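Local coordinates for protein CalsepRRP (Calystegia sepium, PDB 1JY5) that is a ribonuclease T2 relative that probably lacks RNA-cleaving activity of its own, although the family generally degrades RNA, at residues Trp54-Ile68 and Trp102-Gln116. Numbering follows the deposited sequence.
Sequences WPSCCEGAKYDQNEI and WAKHGTCSSPVLGNQ. Unlike the reference sequence in segment 54-68: Q65 (reference Glu).
C58 and C108 are tied covalently, SG to SG at 2.0 Å, with a chi3 of 94° that is relaxed for a disulfide; P55 CG rests 3.8 Å from C108 CB. Beside this link, C57 N donates to K104 O (2.9 Å), and C-H...O contacts pair S56 CA with K104 O and C57 CA with A103 O. T107 OG1 donates to A103 O and takes a weak bond from C58 N. One water joins P55 O to H105 ND1, another C58 O to A103 O.

Farther along, W102 NE1 meets A61 O (2.8 Å) in the indole plane, the N-H pointing well at the oxygen (154°), while Y63 CB lies 3.9 Å from W102 CD1. With CG swung opposite the backbone N (chi1 167°), the indole slots between T107 CG2 on one face and Q116 CG over the centre of the other. Replacing it with an alanine is likely to leave A61 O without its donor and open a gap between those two neighbours. Q116, extended beyond CG, reaches D64 with its amide: OE1 accepts from D64 N at 2.7 Å. D64 OD2 accepts from N66 N, closing an Asx turn, and from N66 ND2 on its syn lone pair.

W102 to C108 reads WAKHGTC, consistent with the second conserved segment of T2 ribonucleases. The contact fastens the loop between strand 40-48 and helix 72-78 onto the end of helix 97-106 and the start of helix 116-129. C57 is further linked to C90, H105 stacks on W46 of strand 40-48, and F120 of helix 116-129 touches both W102 and I68.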
loop_
_atom_site.group_PDB
_atom_site.type_symbol
_atom_site.label_atom_id
_atom_site.label_comp_id
_atom_site.label_asym_id
_atom_site.label_seq_id
_atom_site.Cartn_x
_atom_site.Cartn_y
_atom_site.Cartn_z
ATOM N N TRP A 54 4.132 3.914 15.455
ATOM C CA TRP A 54 5.154 3.298 14.622
ATOM C C TRP A 54 6.436 4.115 14.603
ATOM O O TRP A 54 6.431 5.303 14.893
ATOM C CB TRP A 54 4.622 3.143 13.190
ATOM C CG TRP A 54 4.203 4.444 12.568
ATOM C CD1 TRP A 54 4.999 5.326 11.890
ATOM C CD2 TRP A 54 2.908 5.052 12.644
ATOM N NE1 TRP A 54 4.283 6.447 11.545
ATOM C CE2 TRP A 54 2.996 6.307 11.995
ATOM C CE3 TRP A 54 1.681 4.664 13.201
ATOM C CZ2 TRP A 54 1.903 7.176 11.887
ATOM C CZ3 TRP A 54 0.593 5.530 13.095
ATOM C CH2 TRP A 54 0.714 6.771 12.443
ATOM N N PRO A 55 7.565 3.470 14.285
ATOM C CA PRO A 55 8.831 4.200 14.233
ATOM C C PRO A 55 8.803 4.977 12.918
ATOM O O PRO A 55 8.176 4.535 11.956
ATOM C CB PRO A 55 9.868 3.079 14.231
ATOM C CG PRO A 55 9.165 2.003 13.436
ATOM C CD PRO A 55 7.765 2.035 14.013
ATOM N N SER A 56 9.446 6.136 12.863
ATOM C CA SER A 56 9.436 6.894 11.618
ATOM C C SER A 56 10.719 7.674 11.418
ATOM O O SER A 56 11.342 8.112 12.379
ATOM C CB SER A 56 8.255 7.873 11.586
ATOM O OG SER A 56 8.436 8.915 12.532
ATOM N N CYS A 57 11.114 7.845 10.162
ATOM C CA CYS A 57 12.313 8.608 9.848
ATOM C C CYS A 57 13.504 8.098 10.640
ATOM O O CYS A 57 14.195 8.859 11.318
ATOM C CB CYS A 57 12.079 10.085 10.166
ATOM S SG CYS A 57 10.730 10.848 9.178
ATOM N N CYS A 58 13.753 6.801 10.528
ATOM C CA CYS A 58 14.858 6.171 11.225
ATOM C C CYS A 58 16.205 6.373 10.536
ATOM O O CYS A 58 16.287 6.882 9.413
ATOM C CB CYS A 58 14.569 4.674 11.382
ATOM S SG CYS A 58 13.009 4.356 12.261
ATOM N N GLU A 59 17.259 5.982 11.240
ATOM C CA GLU A 59 18.614 6.075 10.721
ATOM C C GLU A 59 18.719 5.118 9.546
ATOM O O GLU A 59 17.996 4.126 9.477
ATOM C CB GLU A 59 19.621 5.673 11.801
ATOM C CG GLU A 59 19.694 6.655 12.954
ATOM C CD GLU A 59 20.120 8.030 12.495
ATOM O OE1 GLU A 59 21.219 8.142 11.913
ATOM O OE2 GLU A 59 19.359 8.998 12.709
ATOM N N GLY A 60 19.621 5.412 8.622
ATOM C CA GLY A 60 19.782 4.550 7.469
ATOM C C GLY A 60 20.317 5.356 6.316
ATOM O O GLY A 60 20.300 6.585 6.357
ATOM N N ALA A 61 20.802 4.673 5.288
ATOM C CA ALA A 61 21.345 5.355 4.126
ATOM C C ALA A 61 20.260 6.202 3.477
ATOM O O ALA A 61 19.079 5.853 3.516
ATOM C CB ALA A 61 21.889 4.328 3.122
ATOM N N LYS A 62 20.654 7.321 2.884
ATOM C CA LYS A 62 19.692 8.189 2.222
ATOM C C LYS A 62 19.164 7.491 0.969
ATOM O O LYS A 62 19.802 6.578 0.439
ATOM C CB LYS A 62 20.356 9.520 1.847
ATOM C CG LYS A 62 21.556 9.363 0.934
ATOM C CD LYS A 62 22.454 10.597 0.939
ATOM C CE LYS A 62 23.663 10.396 0.024
ATOM N NZ LYS A 62 24.405 9.131 0.319
ATOM N N TYR A 63 17.997 7.920 0.501
ATOM C CA TYR A 63 17.398 7.336 -0.693
ATOM C C TYR A 63 18.389 7.383 -1.848
ATOM O O TYR A 63 18.922 8.445 -2.163
ATOM C CB TYR A 63 16.148 8.109 -1.100
ATOM C CG TYR A 63 15.515 7.559 -2.354
ATOM C CD1 TYR A 63 14.987 6.267 -2.370
ATOM C CD2 TYR A 63 15.453 8.319 -3.529
ATOM C CE1 TYR A 63 14.411 5.739 -3.517
ATOM C CE2 TYR A 63 14.875 7.801 -4.693
ATOM C CZ TYR A 63 14.355 6.508 -4.675
ATOM O OH TYR A 63 13.764 5.979 -5.799
ATOM N N ASP A 64 18.627 6.243 -2.487
ATOM C CA ASP A 64 19.563 6.183 -3.610
ATOM C C ASP A 64 18.950 5.394 -4.763
ATOM O O ASP A 64 19.002 4.163 -4.783
ATOM C CB ASP A 64 20.878 5.536 -3.158
ATOM C CG ASP A 64 21.876 5.368 -4.296
ATOM O OD1 ASP A 64 22.917 4.722 -4.069
ATOM O OD2 ASP A 64 21.628 5.883 -5.407
ATOM N N GLN A 65 18.368 6.109 -5.725
ATOM C CA GLN A 65 17.738 5.467 -6.875
ATOM C C GLN A 65 18.630 4.442 -7.563
ATOM O O GLN A 65 18.131 3.503 -8.187
ATOM C CB GLN A 65 17.273 6.521 -7.894
ATOM C CG GLN A 65 18.374 7.409 -8.473
ATOM C CD GLN A 65 19.085 6.786 -9.671
ATOM O OE1 GLN A 65 18.590 5.836 -10.283
ATOM N NE2 GLN A 65 20.247 7.335 -10.020
ATOM N N ASN A 66 19.946 4.605 -7.456
ATOM C CA ASN A 66 20.857 3.651 -8.092
ATOM C C ASN A 66 20.687 2.263 -7.498
ATOM O O ASN A 66 20.769 1.259 -8.202
ATOM C CB ASN A 66 22.306 4.092 -7.915
ATOM C CG ASN A 66 22.644 5.293 -8.759
ATOM O OD1 ASN A 66 22.747 5.196 -9.982
ATOM N ND2 ASN A 66 22.804 6.441 -8.115
ATOM N N GLU A 67 20.445 2.227 -6.192
ATOM C CA GLU A 67 20.272 0.980 -5.454
ATOM C C GLU A 67 19.090 0.150 -5.929
ATOM O O GLU A 67 19.095 -1.080 -5.816
ATOM C CB GLU A 67 20.075 1.288 -3.975
ATOM C CG GLU A 67 21.208 2.048 -3.336
ATOM C CD GLU A 67 22.325 1.142 -2.909
ATOM O OE1 GLU A 67 22.956 0.518 -3.790
ATOM O OE2 GLU A 67 22.567 1.040 -1.686
ATOM N N ILE A 68 18.067 0.821 -6.444
ATOM C CA ILE A 68 16.876 0.123 -6.894
ATOM C C ILE A 68 16.608 0.263 -8.387
ATOM O O ILE A 68 15.484 0.035 -8.837
ATOM C CB ILE A 68 15.626 0.610 -6.106
ATOM C CG1 ILE A 68 15.465 2.130 -6.256
ATOM C CG2 ILE A 68 15.749 0.215 -4.642
ATOM C CD1 ILE A 68 14.244 2.704 -5.558
ATOM N N TRP A 102 10.763 5.472 1.698
ATOM C CA TRP A 102 12.038 4.970 2.189
ATOM C C TRP A 102 12.470 5.756 3.421
ATOM O O TRP A 102 12.775 5.182 4.460
ATOM C CB TRP A 102 13.137 5.100 1.140
ATOM C CG TRP A 102 14.466 4.886 1.769
ATOM C CD1 TRP A 102 15.426 5.826 2.005
ATOM C CD2 TRP A 102 14.944 3.667 2.348
ATOM N NE1 TRP A 102 16.473 5.267 2.702
ATOM C CE2 TRP A 102 16.200 3.942 2.924
ATOM C CE3 TRP A 102 14.426 2.366 2.440
ATOM C CZ2 TRP A 102 16.955 2.964 3.583
ATOM C CZ3 TRP A 102 15.176 1.390 3.097
ATOM C CH2 TRP A 102 16.430 1.700 3.660
ATOM N N ALA A 103 12.505 7.075 3.292
ATOM C CA ALA A 103 12.919 7.927 4.394
ATOM C C ALA A 103 12.035 7.749 5.619
ATOM O O ALA A 103 12.521 7.531 6.732
ATOM C CB ALA A 103 12.914 9.394 3.956
ATOM N N LYS A 104 10.727 7.819 5.406
ATOM C CA LYS A 104 9.768 7.725 6.495
ATOM C C LYS A 104 9.582 6.344 7.123
ATOM O O LYS A 104 9.510 6.224 8.352
ATOM C CB LYS A 104 8.413 8.255 6.016
ATOM C CG LYS A 104 7.412 8.539 7.129
ATOM C CD LYS A 104 6.100 9.036 6.541
ATOM C CE LYS A 104 5.163 9.550 7.609
ATOM N NZ LYS A 104 3.871 9.966 7.016
ATOM N N HIS A 105 9.525 5.305 6.292
ATOM C CA HIS A 105 9.291 3.944 6.785
ATOM C C HIS A 105 10.353 2.891 6.458
ATOM O O HIS A 105 10.680 2.053 7.299
ATOM C CB HIS A 105 7.946 3.442 6.249
ATOM C CG HIS A 105 6.763 4.224 6.728
ATOM N ND1 HIS A 105 6.303 4.163 8.026
ATOM C CD2 HIS A 105 5.907 5.043 6.067
ATOM C CE1 HIS A 105 5.216 4.903 8.144
ATOM N NE2 HIS A 105 4.954 5.446 6.970
ATOM N N GLY A 106 10.874 2.923 5.231
ATOM C CA GLY A 106 11.869 1.946 4.810
ATOM C C GLY A 106 13.083 1.845 5.716
ATOM O O GLY A 106 13.547 0.748 6.043
ATOM N N THR A 107 13.603 2.999 6.113
ATOM C CA THR A 107 14.761 3.060 6.998
ATOM C C THR A 107 14.457 2.351 8.315
ATOM O O THR A 107 15.353 1.817 8.954
ATOM C CB THR A 107 15.146 4.526 7.309
ATOM O OG1 THR A 107 13.999 5.225 7.807
ATOM C CG2 THR A 107 15.659 5.230 6.055
ATOM N N CYS A 108 13.190 2.334 8.717
ATOM C CA CYS A 108 12.808 1.693 9.971
ATOM C C CYS A 108 12.615 0.167 9.876
ATOM O O CYS A 108 12.273 -0.477 10.870
ATOM C CB CYS A 108 11.531 2.342 10.509
ATOM S SG CYS A 108 11.604 4.151 10.797
ATOM N N SER A 109 12.823 -0.410 8.693
ATOM C CA SER A 109 12.660 -1.858 8.518
ATOM C C SER A 109 13.909 -2.663 8.890
ATOM O O SER A 109 13.893 -3.901 8.878
ATOM C CB SER A 109 12.247 -2.202 7.079
ATOM O OG SER A 109 13.221 -1.799 6.134
ATOM N N SER A 110 15.001 -1.972 9.199
ATOM C CA SER A 110 16.220 -2.663 9.604
ATOM C C SER A 110 16.027 -3.070 11.066
ATOM O O SER A 110 15.291 -2.416 11.801
ATOM C CB SER A 110 17.440 -1.741 9.462
ATOM O OG SER A 110 17.293 -0.552 10.219
ATOM N N PRO A 111 16.689 -4.151 11.512
ATOM C CA PRO A 111 17.609 -5.003 10.758
ATOM C C PRO A 111 16.947 -6.099 9.918
ATOM O O PRO A 111 17.639 -6.828 9.209
ATOM C CB PRO A 111 18.477 -5.598 11.856
ATOM C CG PRO A 111 17.445 -5.890 12.903
ATOM C CD PRO A 111 16.601 -4.612 12.912
ATOM N N VAL A 112 15.624 -6.230 9.990
ATOM C CA VAL A 112 14.937 -7.272 9.223
ATOM C C VAL A 112 15.252 -7.144 7.734
ATOM O O VAL A 112 15.592 -8.129 7.078
ATOM C CB VAL A 112 13.407 -7.218 9.436
ATOM C CG1 VAL A 112 12.725 -8.273 8.582
ATOM C CG2 VAL A 112 13.083 -7.449 10.902
ATOM N N LEU A 113 15.118 -5.932 7.206
ATOM C CA LEU A 113 15.436 -5.652 5.812
ATOM C C LEU A 113 16.628 -4.707 5.968
ATOM O O LEU A 113 16.496 -3.624 6.539
ATOM C CB LEU A 113 14.245 -4.980 5.112
ATOM C CG LEU A 113 12.967 -5.826 5.224
ATOM C CD1 LEU A 113 11.810 -5.174 4.458
ATOM C CD2 LEU A 113 13.233 -7.222 4.673
ATOM N N GLY A 114 17.789 -5.140 5.481
ATOM C CA GLY A 114 19.015 -4.378 5.655
ATOM C C GLY A 114 19.360 -3.189 4.790
ATOM O O GLY A 114 20.256 -2.418 5.142
ATOM N N ASN A 115 18.680 -3.026 3.664
ATOM C CA ASN A 115 18.968 -1.899 2.783
ATOM C C ASN A 115 17.759 -1.587 1.913
ATOM O O ASN A 115 16.767 -2.309 1.943
ATOM C CB ASN A 115 20.199 -2.202 1.914
ATOM C CG ASN A 115 20.021 -3.440 1.052
ATOM O OD1 ASN A 115 19.005 -3.594 0.377
ATOM N ND2 ASN A 115 21.021 -4.322 1.059
ATOM N N GLN A 116 17.849 -0.495 1.164
ATOM C CA GLN A 116 16.780 -0.032 0.282
ATOM C C GLN A 116 16.284 -1.047 -0.712
ATOM O O GLN A 116 15.078 -1.176 -0.926
ATOM C CB GLN A 116 17.252 1.163 -0.518
ATOM C CG GLN A 116 17.629 2.322 0.304
ATOM C CD GLN A 116 18.287 3.382 -0.530
ATOM O OE1 GLN A 116 17.736 3.829 -1.537
ATOM N NE2 GLN A 116 19.473 3.795 -0.119
HETATM O O HOH W 1 7.527 2.923 9.956
HETATM O O HOH W 2 14.780 8.539 7.681
#